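Local atomic coordinates of heavy metal cation tricomponent efflux pump ZneA(CzcA-like) (Cupriavidus metallidurans, PDB entry 4K0J), a protein that probably pumps zinc ions out of the cell in exchange for protons, as the inner-membrane transporter of an RND heavy-metal efflux system. Residues K381-L386 / F461-F466; M440-T445 / A868-L873; T908-S913 / Q986-T991. All blocks are in the same frame, centred on the assembly; numbering follows the deposited sequence.

Contact 1: residues K381-L386 / F461-F466; sequences KIPANL and FSPMAF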
# COMPACT_ATOMS: atom_id res chain seq x y z
N LYS C 381 -11.12 7.74 -15.47
CA LYS C 381 -11.91 7.01 -14.48
C LYS C 381 -12.90 7.91 -13.72
O LYS C 381 -13.30 7.60 -12.60
CB LYS C 381 -11.00 6.26 -13.50
CG LYS C 381 -10.02 5.32 -14.17
CD LYS C 381 -10.73 4.34 -15.09
CE LYS C 381 -9.79 3.24 -15.54
NZ LYS C 381 -9.25 2.48 -14.38
N ILE C 382 -13.29 9.01 -14.35
CA ILE C 382 -14.24 9.94 -13.75
C ILE C 382 -15.64 9.34 -13.76
O ILE C 382 -16.09 8.81 -14.77
CB ILE C 382 -14.23 11.29 -14.48
CG1 ILE C 382 -12.85 11.93 -14.37
CG2 ILE C 382 -15.29 12.24 -13.93
CD1 ILE C 382 -12.62 13.05 -15.34
N PRO C 383 -16.34 9.42 -12.61
CA PRO C 383 -17.69 8.85 -12.53
C PRO C 383 -18.71 9.67 -13.32
O PRO C 383 -18.37 10.72 -13.86
CB PRO C 383 -18.01 8.92 -11.04
CG PRO C 383 -17.20 10.08 -10.55
CD PRO C 383 -15.92 10.01 -11.33
N ALA C 384 -19.94 9.19 -13.36
CA ALA C 384 -21.03 9.91 -14.00
C ALA C 384 -22.03 10.40 -12.95
O ALA C 384 -23.12 9.85 -12.82
CB ALA C 384 -21.71 9.03 -15.02
N ASN C 385 -21.63 11.42 -12.20
CA ASN C 385 -22.53 12.09 -11.27
C ASN C 385 -23.79 12.60 -11.96
O ASN C 385 -23.73 13.52 -12.77
CB ASN C 385 -21.82 13.27 -10.60
CG ASN C 385 -21.25 12.91 -9.25
OD1 ASN C 385 -21.26 11.75 -8.84
ND2 ASN C 385 -20.75 13.92 -8.54
N LEU C 386 -24.92 12.00 -11.64
CA LEU C 386 -26.18 12.42 -12.21
C LEU C 386 -26.59 13.78 -11.68
O LEU C 386 -27.21 14.57 -12.38
CB LEU C 386 -27.26 11.38 -11.91
CG LEU C 386 -26.87 9.96 -12.33
CD1 LEU C 386 -27.67 8.93 -11.55
CD2 LEU C 386 -27.07 9.77 -13.83
N PHE C 461 -19.46 18.73 -6.90
CA PHE C 461 -19.34 19.45 -8.17
C PHE C 461 -17.98 19.28 -8.84
O PHE C 461 -17.35 20.27 -9.19
CB PHE C 461 -19.58 20.95 -7.96
CG PHE C 461 -21.02 21.31 -7.80
CD1 PHE C 461 -21.64 21.23 -6.56
CD2 PHE C 461 -21.77 21.72 -8.89
CE1 PHE C 461 -22.97 21.56 -6.42
CE2 PHE C 461 -23.10 22.05 -8.76
CZ PHE C 461 -23.70 21.97 -7.52
N SER C 462 -17.54 18.04 -9.02
CA SER C 462 -16.27 17.79 -9.72
C SER C 462 -16.43 17.10 -11.08
O SER C 462 -15.80 17.54 -12.05
CB SER C 462 -15.29 17.01 -8.83
OG SER C 462 -14.13 16.65 -9.56
N PRO C 463 -17.24 16.03 -11.16
CA PRO C 463 -17.43 15.41 -12.48
C PRO C 463 -18.02 16.38 -13.49
O PRO C 463 -17.76 16.23 -14.68
CB PRO C 463 -18.44 14.30 -12.19
CG PRO C 463 -18.20 13.94 -10.78
CD PRO C 463 -17.88 15.23 -10.10
N MET C 464 -18.79 17.36 -13.02
CA MET C 464 -19.32 18.38 -13.92
C MET C 464 -18.20 19.19 -14.55
O MET C 464 -18.24 19.48 -15.74
CB MET C 464 -20.27 19.32 -13.18
CG MET C 464 -20.76 20.46 -14.06
SD MET C 464 -21.49 21.79 -13.11
CE MET C 464 -22.73 20.88 -12.19
N ALA C 465 -17.21 19.57 -13.74
CA ALA C 465 -16.11 20.39 -14.22
C ALA C 465 -15.36 19.69 -15.34
O ALA C 465 -15.05 20.29 -16.37
CB ALA C 465 -15.17 20.72 -13.07
N PHE C 466 -15.08 18.41 -15.13
CA PHE C 466 -14.37 17.63 -16.13
C PHE C 466 -15.21 17.38 -17.36
O PHE C 466 -14.76 17.61 -18.48
CB PHE C 466 -13.91 16.30 -15.53
CG PHE C 466 -12.76 16.42 -14.59
CD1 PHE C 466 -11.49 16.73 -15.07
CD2 PHE C 466 -12.92 16.21 -13.23
CE1 PHE C 466 -10.42 16.84 -14.21
CE2 PHE C 466 -11.85 16.32 -12.37
CZ PHE C 466 -10.60 16.63 -12.85
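Asn385 crosses the ring of Pro463 obliquely, and its side chain can be followed past the ring atoms CG and CD from base to tip. CB starts 3.7 Å from Pro463 CG. The amide carbon CG stays close to the same ring atom, 3.6 Å from Pro463 CG, and ND2 reaches it at 3.4 Å, with Pro463 CD nearly as near at 3.5 Å. This amide nitrogen also donates two weak hydrogen bonds, to the carbonyl oxygens of Lys459 and Leu460 at the end of helix 455-460. The carboxamide thus lies against an apolar ring while its N-H groups turn to the backbone that precedes it. Residues 381-386 form the connection that follows helix 365-379, in the membrane domain of the RND permease fold; its short strand 384-385 pairs in parallel with strand 36-37. Asn385 occupies the N-cap position of helix 386-389, but its side chain is spent on Pro463 and the two carbonyls, and makes no capping bond. A second proline, Pro383, crosses Pro463 at about a right angle, CG to CG at 4.0 Å. Beyond it Ile382 forks over the start of helix 463-479. CG1 stands beside the backbone N (chi1 -62°), which leaves CG2 anti to it, 4.1 Å from Pro463 CB, while the other branch carries CD1 to the root of Phe466, 3.5 Å from CG and equally near CB. CD1 meets this ring obliquely, and the ring itself adjoins those of Phe380 and Phe451, with planes inclined by about 30° and 40° respectively.

Contact 2: residues M440-T445 / A868-L873; sequences MIVIIT and ALMFVL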
# COMPACT_ATOMS: atom_id res chain seq x y z
N MET C 440 -13.81 30.25 -26.34
CA MET C 440 -14.06 28.94 -25.76
C MET C 440 -12.93 28.49 -24.83
O MET C 440 -13.17 27.80 -23.84
CB MET C 440 -14.33 27.90 -26.84
CG MET C 440 -15.56 28.19 -27.70
SD MET C 440 -17.14 27.76 -26.95
CE MET C 440 -17.34 26.07 -27.52
N ILE C 441 -11.69 28.88 -25.13
CA ILE C 441 -10.62 28.60 -24.18
C ILE C 441 -10.80 29.48 -22.95
O ILE C 441 -10.30 29.16 -21.87
CB ILE C 441 -9.21 28.78 -24.79
CG1 ILE C 441 -8.17 28.03 -23.96
CG2 ILE C 441 -8.83 30.25 -24.89
CD1 ILE C 441 -6.73 28.28 -24.38
N VAL C 442 -11.51 30.59 -23.11
CA VAL C 442 -11.85 31.45 -21.99
C VAL C 442 -12.96 30.83 -21.15
O VAL C 442 -12.90 30.85 -19.93
CB VAL C 442 -12.24 32.88 -22.44
CG1 VAL C 442 -13.11 33.56 -21.40
CG2 VAL C 442 -10.99 33.70 -22.70
N ILE C 443 -13.97 30.24 -21.80
CA ILE C 443 -15.02 29.58 -21.03
C ILE C 443 -14.48 28.32 -20.36
O ILE C 443 -14.99 27.89 -19.32
CB ILE C 443 -16.28 29.29 -21.88
CG1 ILE C 443 -17.46 28.91 -20.98
CG2 ILE C 443 -16.03 28.18 -22.86
CD1 ILE C 443 -18.72 28.57 -21.74
N ILE C 444 -13.43 27.74 -20.94
CA ILE C 444 -12.76 26.59 -20.34
C ILE C 444 -11.88 27.00 -19.16
O ILE C 444 -11.89 26.35 -18.11
CB ILE C 444 -11.95 25.80 -21.38
CG1 ILE C 444 -12.82 24.72 -22.02
CG2 ILE C 444 -10.73 25.14 -20.74
CD1 ILE C 444 -12.09 23.85 -23.02
N THR C 445 -11.12 28.08 -19.32
CA THR C 445 -10.28 28.58 -18.24
C THR C 445 -11.15 29.14 -17.11
O THR C 445 -10.70 29.24 -15.97
CB THR C 445 -9.29 29.66 -18.72
OG1 THR C 445 -8.20 29.75 -17.80
CG2 THR C 445 -9.96 31.02 -18.80
N ALA C 868 -7.41 36.65 -13.51
CA ALA C 868 -6.03 36.82 -13.91
C ALA C 868 -5.83 36.25 -15.31
O ALA C 868 -5.53 36.99 -16.25
CB ALA C 868 -5.10 36.14 -12.93
N LEU C 869 -6.01 34.94 -15.44
CA LEU C 869 -5.87 34.27 -16.73
C LEU C 869 -6.87 34.80 -17.76
O LEU C 869 -6.52 34.98 -18.93
CB LEU C 869 -6.06 32.76 -16.57
CG LEU C 869 -5.06 32.05 -15.66
CD1 LEU C 869 -5.38 30.56 -15.57
CD2 LEU C 869 -3.64 32.27 -16.17
N MET C 870 -8.09 35.06 -17.31
CA MET C 870 -9.15 35.57 -18.18
C MET C 870 -8.74 36.87 -18.85
O MET C 870 -8.99 37.08 -20.03
CB MET C 870 -10.44 35.76 -17.39
CG MET C 870 -11.60 36.33 -18.19
SD MET C 870 -13.10 36.48 -17.22
CE MET C 870 -13.41 34.76 -16.81
N PHE C 871 -8.10 37.75 -18.08
CA PHE C 871 -7.58 38.99 -18.62
C PHE C 871 -6.36 38.69 -19.48
O PHE C 871 -6.12 39.34 -20.49
CB PHE C 871 -7.21 39.95 -17.49
CG PHE C 871 -6.73 41.30 -17.97
CD1 PHE C 871 -5.38 41.53 -18.19
CD2 PHE C 871 -7.62 42.33 -18.17
CE1 PHE C 871 -4.93 42.76 -18.62
CE2 PHE C 871 -7.18 43.57 -18.60
CZ PHE C 871 -5.84 43.79 -18.82
N VAL C 872 -5.59 37.68 -19.06
CA VAL C 872 -4.39 37.29 -19.78
C VAL C 872 -4.71 36.74 -21.17
O VAL C 872 -4.08 37.11 -22.16
CB VAL C 872 -3.56 36.27 -18.98
CG1 VAL C 872 -2.61 35.51 -19.90
CG2 VAL C 872 -2.77 36.98 -17.90
N LEU C 873 -5.70 35.85 -21.24
CA LEU C 873 -6.17 35.36 -22.53
C LEU C 873 -6.76 36.51 -23.34
O LEU C 873 -6.52 36.62 -24.54
CB LEU C 873 -7.22 34.26 -22.34
CG LEU C 873 -6.69 32.93 -21.81
CD1 LEU C 873 -7.82 31.93 -21.63
CD2 LEU C 873 -5.63 32.37 -22.75
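Leu873 is the main bump of this contact: its CD1 methyl pushes into a shallow hollow on helix 433-447 walled by Ile441, Val442 and Thr445. The backbone oxygen Ile441 O forms part of the wall, 3.7 Å from Leu873 CD1. Around it stand three methyls, Ile441 CG2, Val442 CG2 and Thr445 CG2, the last of them meeting CD1 tip to tip at 3.7 Å. Val442 instead slides past the leucine in the opposite direction, its CG2 lying 3.8 Å from both Leu873 CD1 and CB. The two segments belong to membrane helices of the RND transporter and run antiparallel, at 171°, with their axes approaching to 9.8 Å. Leu873 CG stands anti to the carbonyl carbon (chi1 -71°), and chi2 of 179° extends CD1 onward from it into the hollow. One turn earlier on the same helix, Leu869 forms a second, smaller bump at the surface, setting CD1 3.7 Å from Thr445 OG1. On the buried flank Val442 CG1 only grazes Met870 CG, at 4.5 Å. The opposite face of helix 433-447 is occupied by helix 463-479, whose Leu472 touches Met440, Ile443 and Ile444.

Contact 3: residues T908-S913 / Q986-T991; sequences TLNVSS and QRPLAT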
# COMPACT_ATOMS: atom_id res chain seq x y z
N THR C 908 -31.25 31.15 -1.84
CA THR C 908 -30.10 31.72 -1.16
C THR C 908 -28.88 31.73 -2.08
O THR C 908 -29.02 31.68 -3.30
CB THR C 908 -29.76 30.94 0.11
OG1 THR C 908 -29.46 29.58 -0.23
CG2 THR C 908 -30.93 30.97 1.08
N LEU C 909 -27.69 31.78 -1.49
CA LEU C 909 -26.45 31.79 -2.27
C LEU C 909 -25.53 30.64 -1.86
O LEU C 909 -24.59 30.82 -1.09
CB LEU C 909 -25.72 33.12 -2.09
CG LEU C 909 -24.61 33.37 -3.11
CD1 LEU C 909 -25.22 33.43 -4.50
CD2 LEU C 909 -23.87 34.66 -2.80
N ASN C 910 -25.81 29.46 -2.40
CA ASN C 910 -25.06 28.26 -2.07
C ASN C 910 -23.90 28.02 -3.02
O ASN C 910 -23.79 28.69 -4.05
CB ASN C 910 -25.99 27.05 -2.06
CG ASN C 910 -27.10 27.18 -3.09
OD1 ASN C 910 -26.93 26.83 -4.26
ND2 ASN C 910 -28.24 27.71 -2.67
N VAL C 911 -23.05 27.05 -2.70
CA VAL C 911 -21.91 26.71 -3.54
C VAL C 911 -22.37 26.29 -4.94
O VAL C 911 -21.68 26.51 -5.94
CB VAL C 911 -21.01 25.62 -2.90
CG1 VAL C 911 -21.75 24.29 -2.81
CG2 VAL C 911 -19.72 25.46 -3.68
N SER C 912 -23.56 25.71 -5.00
CA SER C 912 -24.17 25.29 -6.26
C SER C 912 -24.43 26.49 -7.17
O SER C 912 -24.00 26.51 -8.32
CB SER C 912 -25.48 24.56 -5.98
OG SER C 912 -26.05 24.05 -7.16
N SER C 913 -25.12 27.49 -6.63
CA SER C 913 -25.40 28.72 -7.37
C SER C 913 -24.12 29.50 -7.66
O SER C 913 -24.04 30.21 -8.66
CB SER C 913 -26.38 29.59 -6.60
OG SER C 913 -25.87 29.91 -5.32
N GLN C 986 -29.32 21.35 -8.99
CA GLN C 986 -29.19 21.88 -10.33
C GLN C 986 -29.89 23.23 -10.45
O GLN C 986 -29.41 24.14 -11.12
CB GLN C 986 -29.81 20.90 -11.33
CG GLN C 986 -29.55 19.45 -10.99
CD GLN C 986 -30.53 18.52 -11.66
OE1 GLN C 986 -31.51 18.96 -12.27
NE2 GLN C 986 -30.28 17.22 -11.56
N ARG C 987 -31.04 23.33 -9.78
CA ARG C 987 -31.83 24.56 -9.79
C ARG C 987 -31.08 25.84 -9.40
O ARG C 987 -31.43 26.91 -9.89
CB ARG C 987 -33.08 24.40 -8.93
CG ARG C 987 -34.03 23.35 -9.43
CD ARG C 987 -35.35 23.42 -8.69
NE ARG C 987 -35.17 23.38 -7.25
CZ ARG C 987 -35.06 22.26 -6.54
NH1 ARG C 987 -35.12 21.08 -7.14
NH2 ARG C 987 -34.89 22.32 -5.22
N PRO C 988 -30.08 25.75 -8.51
CA PRO C 988 -29.28 26.96 -8.29
C PRO C 988 -28.55 27.45 -9.54
O PRO C 988 -28.70 28.62 -9.90
CB PRO C 988 -28.27 26.51 -7.23
CG PRO C 988 -29.01 25.51 -6.44
CD PRO C 988 -29.86 24.77 -7.43
N LEU C 989 -27.77 26.57 -10.18
CA LEU C 989 -27.05 26.95 -11.39
C LEU C 989 -28.03 27.36 -12.49
O LEU C 989 -27.81 28.33 -13.21
CB LEU C 989 -26.16 25.81 -11.90
CG LEU C 989 -25.21 25.14 -10.90
CD1 LEU C 989 -25.83 23.86 -10.39
CD2 LEU C 989 -23.86 24.85 -11.52
N ALA C 990 -29.13 26.60 -12.59
CA ALA C 990 -30.18 26.88 -13.56
C ALA C 990 -30.72 28.29 -13.39
O ALA C 990 -30.80 29.06 -14.34
CB ALA C 990 -31.30 25.87 -13.41
N THR C 991 -31.07 28.63 -12.16
CA THR C 991 -31.62 29.94 -11.84
C THR C 991 -30.61 31.05 -12.13
O THR C 991 -30.93 32.02 -12.81
CB THR C 991 -32.03 30.01 -10.36
OG1 THR C 991 -32.84 28.87 -10.04
CG2 THR C 991 -32.80 31.28 -10.08
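The asparagine-capped start of helix 911-939 meets helix 986-997 here, with Asn910, Ser912 and Ser913 gathered round Pro988. Asn910 is the N-cap: its OD1 accepts from Ser913 N at 3.1 Å, with an N-H...O angle of 153° and the donor tilted 34° from the amide plane. The oxygen that caps the helix also faces the proline, lying 3.3 Å from Pro988 CB, and the two side chains cross at about a right angle. Ser913 is tied back to the same residue a second time, its hydroxyl donating to Asn910 O at 2.7 Å, while its CB packs 3.7 Å from Pro988 CB. The backbones come close as well, Ser913 CA lying 4.4 Å from Pro988 CA. Ser912 CB meets the same ring atom, 3.6 Å from Pro988 CB. Its OG, anti to the backbone N (chi1 -175°), touches Pro988 CB (3.3 Å) and Leu989 CD1 alike, and is hydrogen-bonded to the carbonyl oxygen of Val985, the residue before Gln986. Leu989 brings CG and its methyls against Ser912 O, and also touches Val915 one turn further along helix 911-939. No hydrogen bond links the two segments directly; small side chains and a proline ring lie where the helices come close, consistent with the short backbone distance, and helix 911-939 opens there with a classical Asn N-cap.

How the contacts relate
The six segments follow one another as 381-386, 440-445, 461-466, 868-873, 908-913 and 986-991, so contacts 1 and 2 interlock along the chain, while contact 3 follows both. Contacts 1 and 3 have centres about 17 Å apart and touch: Phe461 CZ lies 3.2 Å from Ser912 OG, and Met464 and Phe461 both pack on Leu989. Contact 2 stands off, its centre about 22 Å from that of contact 1 and about 23 Å from that of contact 3. Helix 463-479 nevertheless joins contacts 1 and 2, starting at Pro463 and later packing on Met440. Together they bind distant parts of the sequence into one membrane domain of the transporter.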